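PDB 2Q9R: protein of unknown function from Shewanella baltica, which is of unknown function, an all-helical member of the DUF416 family that binds benzoic acid in a pocket, probably at its dimer interface. Local coordinates for residues Q29-N34 with S121-S126; F148-E153 with E157-Q162. All coordinates share one frame; numbering follows the deposited sequence.

Interaction 1 packs helix 17-42 against helix 120-136 near the middle of the chain, while interaction 2 lies at the surface, where helix 142-150 turns into helix 153-170. Their centres are 13 Å apart, yet they touch. Ser124 OG lies 2.5 Å from Glu158 OE2, and Ser121 OG 2.6 Å from Gln162 OE1, both probable hydrogen bonds, so helix 120-136 is fastened to helix 153-170 and, through the same Ser124, packs against helix 17-42. Segment 29-34 includes the pocket residue Asn34, though the Met31 side chain stays about 10 Å from a bound benzoic acid. His152 bonds a benzoic acid beside Leu37 and Ile197 of the second subunit, consistent with a pocket shared between subunits.

Interaction 1: Q29-N34 with S121-S126; sequences QRMLPN and SKLSSS
Met31, deposited as selenomethionine, lays its terminal methyl against Leu123 and Ser124, joining two helices of an all-helical bundle. The two short segments run roughly the same way, at 35° to each other, but their axes stay 11.6 Å apart, and a long, unbranched side chain suits that gap. With CG anti to its carbonyl carbon and the chain extended beyond, Met31 stretches across until CE stands 3.7 Å from Leu123 CD2 and 3.8 Å from Ser124 CB. Its SE also meets Leu123 CD2. Leucine supplies a branched apolar end: with CG anti to its backbone N (chi1 -176°), Leu123 swings CD2 in toward the selenium and methyl.

Beside this apolar patch runs a polar one. Ser124 OG lies at the edge of the Arg30 guanidinium, near its plane, yet 3.9 Å from NH1, and a water to one side bridges the two. The water donates to Ser124 OG over 2.8 Å and accepts a weak bond from Arg30 NH1. Serine fits here because its small hydroxyl can serve two partners: it also bonds Glu158 of helix 153-170, whose carboxylate forms a salt bridge with Arg30. The buried guanidinium therefore has an anionic mate, which probably offsets the cost of burying its charge. Farther round, Ala98 and Ala101 of helix 92-111 touch Met31, small residues that let a helix come close.

Behind Met31 its own helix is kinked, since Pro33 has no N-H to give to the preceding turn; Asn34 N instead bonds Met31 O at 3.0 Å. Across the contact, helix 120-136 ties in its own hydroxyl: Ser126 OG bonds Lys122 O at 2.6 Å, reaching that oxygen from the face opposite to Ser126 N.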
# COMPACT_ATOMS: atom_id res chain seq x y z
N GLN A 29 6.56 16.43 -6.28
CA GLN A 29 5.85 15.98 -7.44
C GLN A 29 5.11 14.68 -7.13
O GLN A 29 4.00 14.52 -7.52
CB GLN A 29 6.79 15.77 -8.63
CG GLN A 29 6.10 15.23 -9.86
CD GLN A 29 5.21 16.24 -10.51
OE1 GLN A 29 5.65 17.33 -10.75
NE2 GLN A 29 3.95 15.91 -10.77
N ARG A 30 5.76 13.78 -6.42
CA ARG A 30 5.20 12.48 -6.10
C ARG A 30 3.92 12.53 -5.24
O ARG A 30 3.07 11.66 -5.34
CB ARG A 30 6.33 11.66 -5.45
CG ARG A 30 5.98 10.27 -5.04
CD ARG A 30 7.27 9.46 -4.83
NE ARG A 30 7.05 8.24 -4.10
CZ ARG A 30 7.21 8.10 -2.78
NH1 ARG A 30 7.59 9.11 -2.00
NH2 ARG A 30 6.99 6.92 -2.23
N MSE A 31 3.80 13.56 -4.41
CA MSE A 31 2.62 13.79 -3.59
C MSE A 31 1.37 14.32 -4.34
O MSE A 31 0.25 14.24 -3.80
CB MSE A 31 2.97 14.84 -2.52
CG MSE A 31 4.09 14.47 -1.53
SE MSE A 31 4.58 16.02 -0.48
CE MSE A 31 6.33 15.54 -0.08
N LEU A 32 1.52 14.85 -5.55
CA LEU A 32 0.40 15.49 -6.23
C LEU A 32 -0.92 14.69 -6.29
O LEU A 32 -2.01 15.25 -6.12
CB LEU A 32 0.83 15.93 -7.63
CG LEU A 32 -0.16 16.70 -8.49
CD1 LEU A 32 -0.64 18.00 -7.76
CD2 LEU A 32 0.47 17.04 -9.87
N PRO A 33 -0.86 13.40 -6.63
CA PRO A 33 -2.11 12.63 -6.68
C PRO A 33 -2.96 12.69 -5.42
O PRO A 33 -4.19 12.60 -5.48
CB PRO A 33 -1.62 11.22 -6.94
CG PRO A 33 -0.35 11.42 -7.71
CD PRO A 33 0.30 12.58 -7.03
N ASN A 34 -2.32 12.83 -4.27
CA ASN A 34 -3.04 12.94 -3.04
C ASN A 34 -3.94 14.18 -3.07
O ASN A 34 -5.10 14.13 -2.66
CB ASN A 34 -2.06 13.03 -1.87
CG ASN A 34 -1.21 11.77 -1.69
OD1 ASN A 34 -1.58 10.64 -2.07
ND2 ASN A 34 -0.03 11.97 -1.10
N SER A 121 11.96 15.81 3.27
CA SER A 121 12.08 14.33 3.47
C SER A 121 11.16 13.80 4.58
O SER A 121 10.49 12.76 4.41
CB SER A 121 13.51 13.89 3.79
OG SER A 121 13.54 12.49 4.16
N LYS A 122 11.19 14.46 5.72
CA LYS A 122 10.36 14.12 6.86
C LYS A 122 8.88 14.34 6.60
O LYS A 122 8.02 13.60 7.07
CB LYS A 122 10.79 14.97 8.05
CG LYS A 122 12.19 14.60 8.58
CD LYS A 122 12.61 15.51 9.76
CE LYS A 122 13.94 15.06 10.42
NZ LYS A 122 14.33 15.97 11.56
N LEU A 123 8.55 15.38 5.85
CA LEU A 123 7.17 15.64 5.55
C LEU A 123 6.62 14.46 4.76
O LEU A 123 5.56 13.90 5.08
CB LEU A 123 7.06 16.96 4.80
CG LEU A 123 5.65 17.44 4.47
CD1 LEU A 123 5.63 18.96 4.29
CD2 LEU A 123 5.17 16.71 3.23
N SER A 124 7.40 14.01 3.77
CA SER A 124 6.98 12.91 2.92
C SER A 124 6.80 11.65 3.72
O SER A 124 5.78 10.99 3.56
CB SER A 124 7.97 12.66 1.78
OG SER A 124 7.47 11.66 0.89
N SER A 125 7.79 11.32 4.58
CA SER A 125 7.70 10.12 5.33
C SER A 125 6.62 10.18 6.41
O SER A 125 5.97 9.17 6.72
CB SER A 125 9.07 9.66 5.85
OG SER A 125 9.66 10.64 6.64
N SER A 126 6.41 11.34 7.00
CA SER A 126 5.36 11.44 8.02
C SER A 126 3.97 11.22 7.45
O SER A 126 3.11 10.67 8.12
CB SER A 126 5.41 12.81 8.67
OG SER A 126 6.70 12.99 9.23
O HOH W 1 6.91 11.89 -1.84

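Interaction 2: F148-E153 with E157-Q162; sequences FVFAHE and EEKELQ. With BEZ (benzoic acid), chain E.
Phe148 O is gripped by two donors, Ala151 N and His152 ND1, where the chain turns out of helix 142-150 before Glu153 meets Glu157. His152 ND1 lies 2.9 Å from this oxygen, which sits in the plane of the imidazole; a weak bond to Val149 O adds to the hold. Fixed in this way, the ring presents its other nitrogen to benzoic acid: NE2 donates to O1 of the ligand over 2.6 Å, almost straight at 174°. Histidine suits the place, its two ring nitrogens serving backbone and ligand. Ser136 OG also bonds the ligand, and Phe148 CZ approaches benzoic acid O2 edge-on at 3.6 Å, while His152 CE1 lies over one face of the phenyl ring, toward the rim. With an alanine here both ring nitrogens are gone, and benzoic acid O1 would probably be left without the NE2 donor and Phe148 O with one fewer.

His152 also occupies the N-cap position of helix 153-170, whose first turn closes with Glu157 N to Glu153 O at 2.8 Å. The two glutamate side chains lie aslant, their carboxylate planes 87° apart, and Glu153 OE2 stands 3.7 Å from Glu157 OE2. These like charges may raise one pKa somewhat, though solvent can screen them. Two residues beyond Glu157, Lys159 runs its extended aliphatic chain at about a right angle to Phe150, bringing CD to 3.9 Å from CE2. Lysine suits this exposed spot: its methylenes rest along the Phe150 ring, CB at the edge, while the amine can stay in solvent.

Val149 and His152 pack on Ile132 of helix 120-136, and Leu161 packs on helix 17-42. On the ligand side, Leu37 and Ile197 of the second subunit meet Phe148 and His152, placing this helix-to-helix turn at the subunit interface.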
# COMPACT_ATOMS: atom_id res chain seq x y z
N PHE A 148 6.57 -1.68 13.66
CA PHE A 148 5.21 -1.92 13.22
C PHE A 148 4.88 -1.12 11.96
O PHE A 148 4.32 -1.64 11.00
CB PHE A 148 4.23 -1.54 14.33
CG PHE A 148 2.81 -1.62 13.92
CD1 PHE A 148 2.15 -2.83 13.94
CD2 PHE A 148 2.11 -0.49 13.53
CE1 PHE A 148 0.81 -2.92 13.55
CE2 PHE A 148 0.79 -0.56 13.17
CZ PHE A 148 0.13 -1.77 13.16
N VAL A 149 5.26 0.15 11.95
CA VAL A 149 5.05 0.97 10.75
C VAL A 149 5.80 0.38 9.54
O VAL A 149 5.24 0.26 8.43
CB VAL A 149 5.42 2.44 11.02
CG1 VAL A 149 5.26 3.28 9.76
CG2 VAL A 149 4.53 3.02 12.17
N PHE A 150 7.04 -0.05 9.73
CA PHE A 150 7.82 -0.57 8.60
C PHE A 150 7.39 -1.95 8.13
O PHE A 150 7.87 -2.41 7.10
CB PHE A 150 9.33 -0.52 8.86
CG PHE A 150 9.93 0.83 8.59
CD1 PHE A 150 9.83 1.85 9.55
CD2 PHE A 150 10.55 1.12 7.37
CE1 PHE A 150 10.35 3.11 9.32
CE2 PHE A 150 11.07 2.40 7.14
CZ PHE A 150 10.96 3.40 8.12
N ALA A 151 6.49 -2.61 8.87
CA ALA A 151 5.94 -3.89 8.41
C ALA A 151 4.94 -3.66 7.29
O ALA A 151 4.39 -4.60 6.75
CB ALA A 151 5.26 -4.59 9.55
N HIS A 152 4.64 -2.39 6.99
CA HIS A 152 3.67 -2.05 5.96
C HIS A 152 4.40 -1.69 4.68
O HIS A 152 5.26 -0.85 4.70
CB HIS A 152 2.85 -0.86 6.41
CG HIS A 152 1.92 -1.15 7.55
ND1 HIS A 152 2.38 -1.40 8.82
CD2 HIS A 152 0.57 -1.21 7.61
CE1 HIS A 152 1.35 -1.66 9.61
NE2 HIS A 152 0.24 -1.54 8.90
N GLU A 153 4.06 -2.33 3.59
CA GLU A 153 4.81 -2.17 2.34
C GLU A 153 4.93 -0.71 1.86
O GLU A 153 5.98 -0.31 1.32
CB GLU A 153 4.19 -3.05 1.27
CG GLU A 153 4.99 -3.17 -0.02
CD GLU A 153 6.25 -3.99 0.11
OE1 GLU A 153 6.47 -4.67 1.14
OE2 GLU A 153 7.04 -3.96 -0.86
N GLU A 157 8.42 1.08 0.87
CA GLU A 157 8.54 1.73 -0.44
C GLU A 157 8.98 3.18 -0.32
O GLU A 157 9.83 3.65 -1.07
CB GLU A 157 7.23 1.59 -1.21
CG GLU A 157 7.12 0.20 -1.83
CD GLU A 157 5.87 -0.07 -2.67
OE1 GLU A 157 5.08 0.87 -2.95
OE2 GLU A 157 5.67 -1.25 -3.06
N GLU A 158 8.39 3.89 0.63
CA GLU A 158 8.85 5.24 0.93
C GLU A 158 10.34 5.29 1.22
O GLU A 158 11.08 6.08 0.61
CB GLU A 158 8.03 5.83 2.08
CG GLU A 158 8.43 7.25 2.50
CD GLU A 158 8.00 8.34 1.51
OE1 GLU A 158 7.28 8.05 0.54
OE2 GLU A 158 8.39 9.50 1.71
N LYS A 159 10.80 4.45 2.13
CA LYS A 159 12.23 4.35 2.43
C LYS A 159 13.09 4.03 1.23
O LYS A 159 14.17 4.64 1.05
CB LYS A 159 12.48 3.30 3.52
CG LYS A 159 13.96 3.19 3.90
CD LYS A 159 14.24 2.03 4.86
CE LYS A 159 15.65 1.48 4.69
NZ LYS A 159 15.99 0.51 5.76
N GLU A 160 12.66 3.04 0.44
CA GLU A 160 13.38 2.63 -0.76
C GLU A 160 13.41 3.72 -1.84
O GLU A 160 14.46 4.00 -2.41
CB GLU A 160 12.80 1.30 -1.30
CG GLU A 160 13.20 0.11 -0.41
CD GLU A 160 12.47 -1.22 -0.75
OE1 GLU A 160 11.81 -1.29 -1.83
OE2 GLU A 160 12.55 -2.17 0.07
N LEU A 161 12.28 4.37 -2.09
CA LEU A 161 12.26 5.46 -3.05
C LEU A 161 13.13 6.65 -2.59
O LEU A 161 13.93 7.16 -3.36
CB LEU A 161 10.81 5.87 -3.35
CG LEU A 161 10.46 6.98 -4.37
CD1 LEU A 161 10.82 8.40 -3.87
CD2 LEU A 161 11.08 6.70 -5.71
N GLN A 162 13.01 7.08 -1.35
CA GLN A 162 13.86 8.19 -0.88
C GLN A 162 15.36 7.84 -0.94
O GLN A 162 16.17 8.68 -1.28
CB GLN A 162 13.49 8.62 0.55
CG GLN A 162 12.16 9.36 0.67
CD GLN A 162 12.16 10.36 1.77
OE1 GLN A 162 13.19 10.99 2.04
NE2 GLN A 162 10.99 10.52 2.44
C BEZ E . -2.63 -2.63 10.76
O1 BEZ E . -2.15 -2.03 9.74
O2 BEZ E . -3.15 -2.01 11.73
C1 BEZ E . -2.56 -4.12 10.82
C2 BEZ E . -2.29 -4.77 12.04
C3 BEZ E . -2.23 -6.16 12.06
C4 BEZ E . -2.45 -6.89 10.89
C5 BEZ E . -2.71 -6.23 9.69
C6 BEZ E . -2.78 -4.83 9.64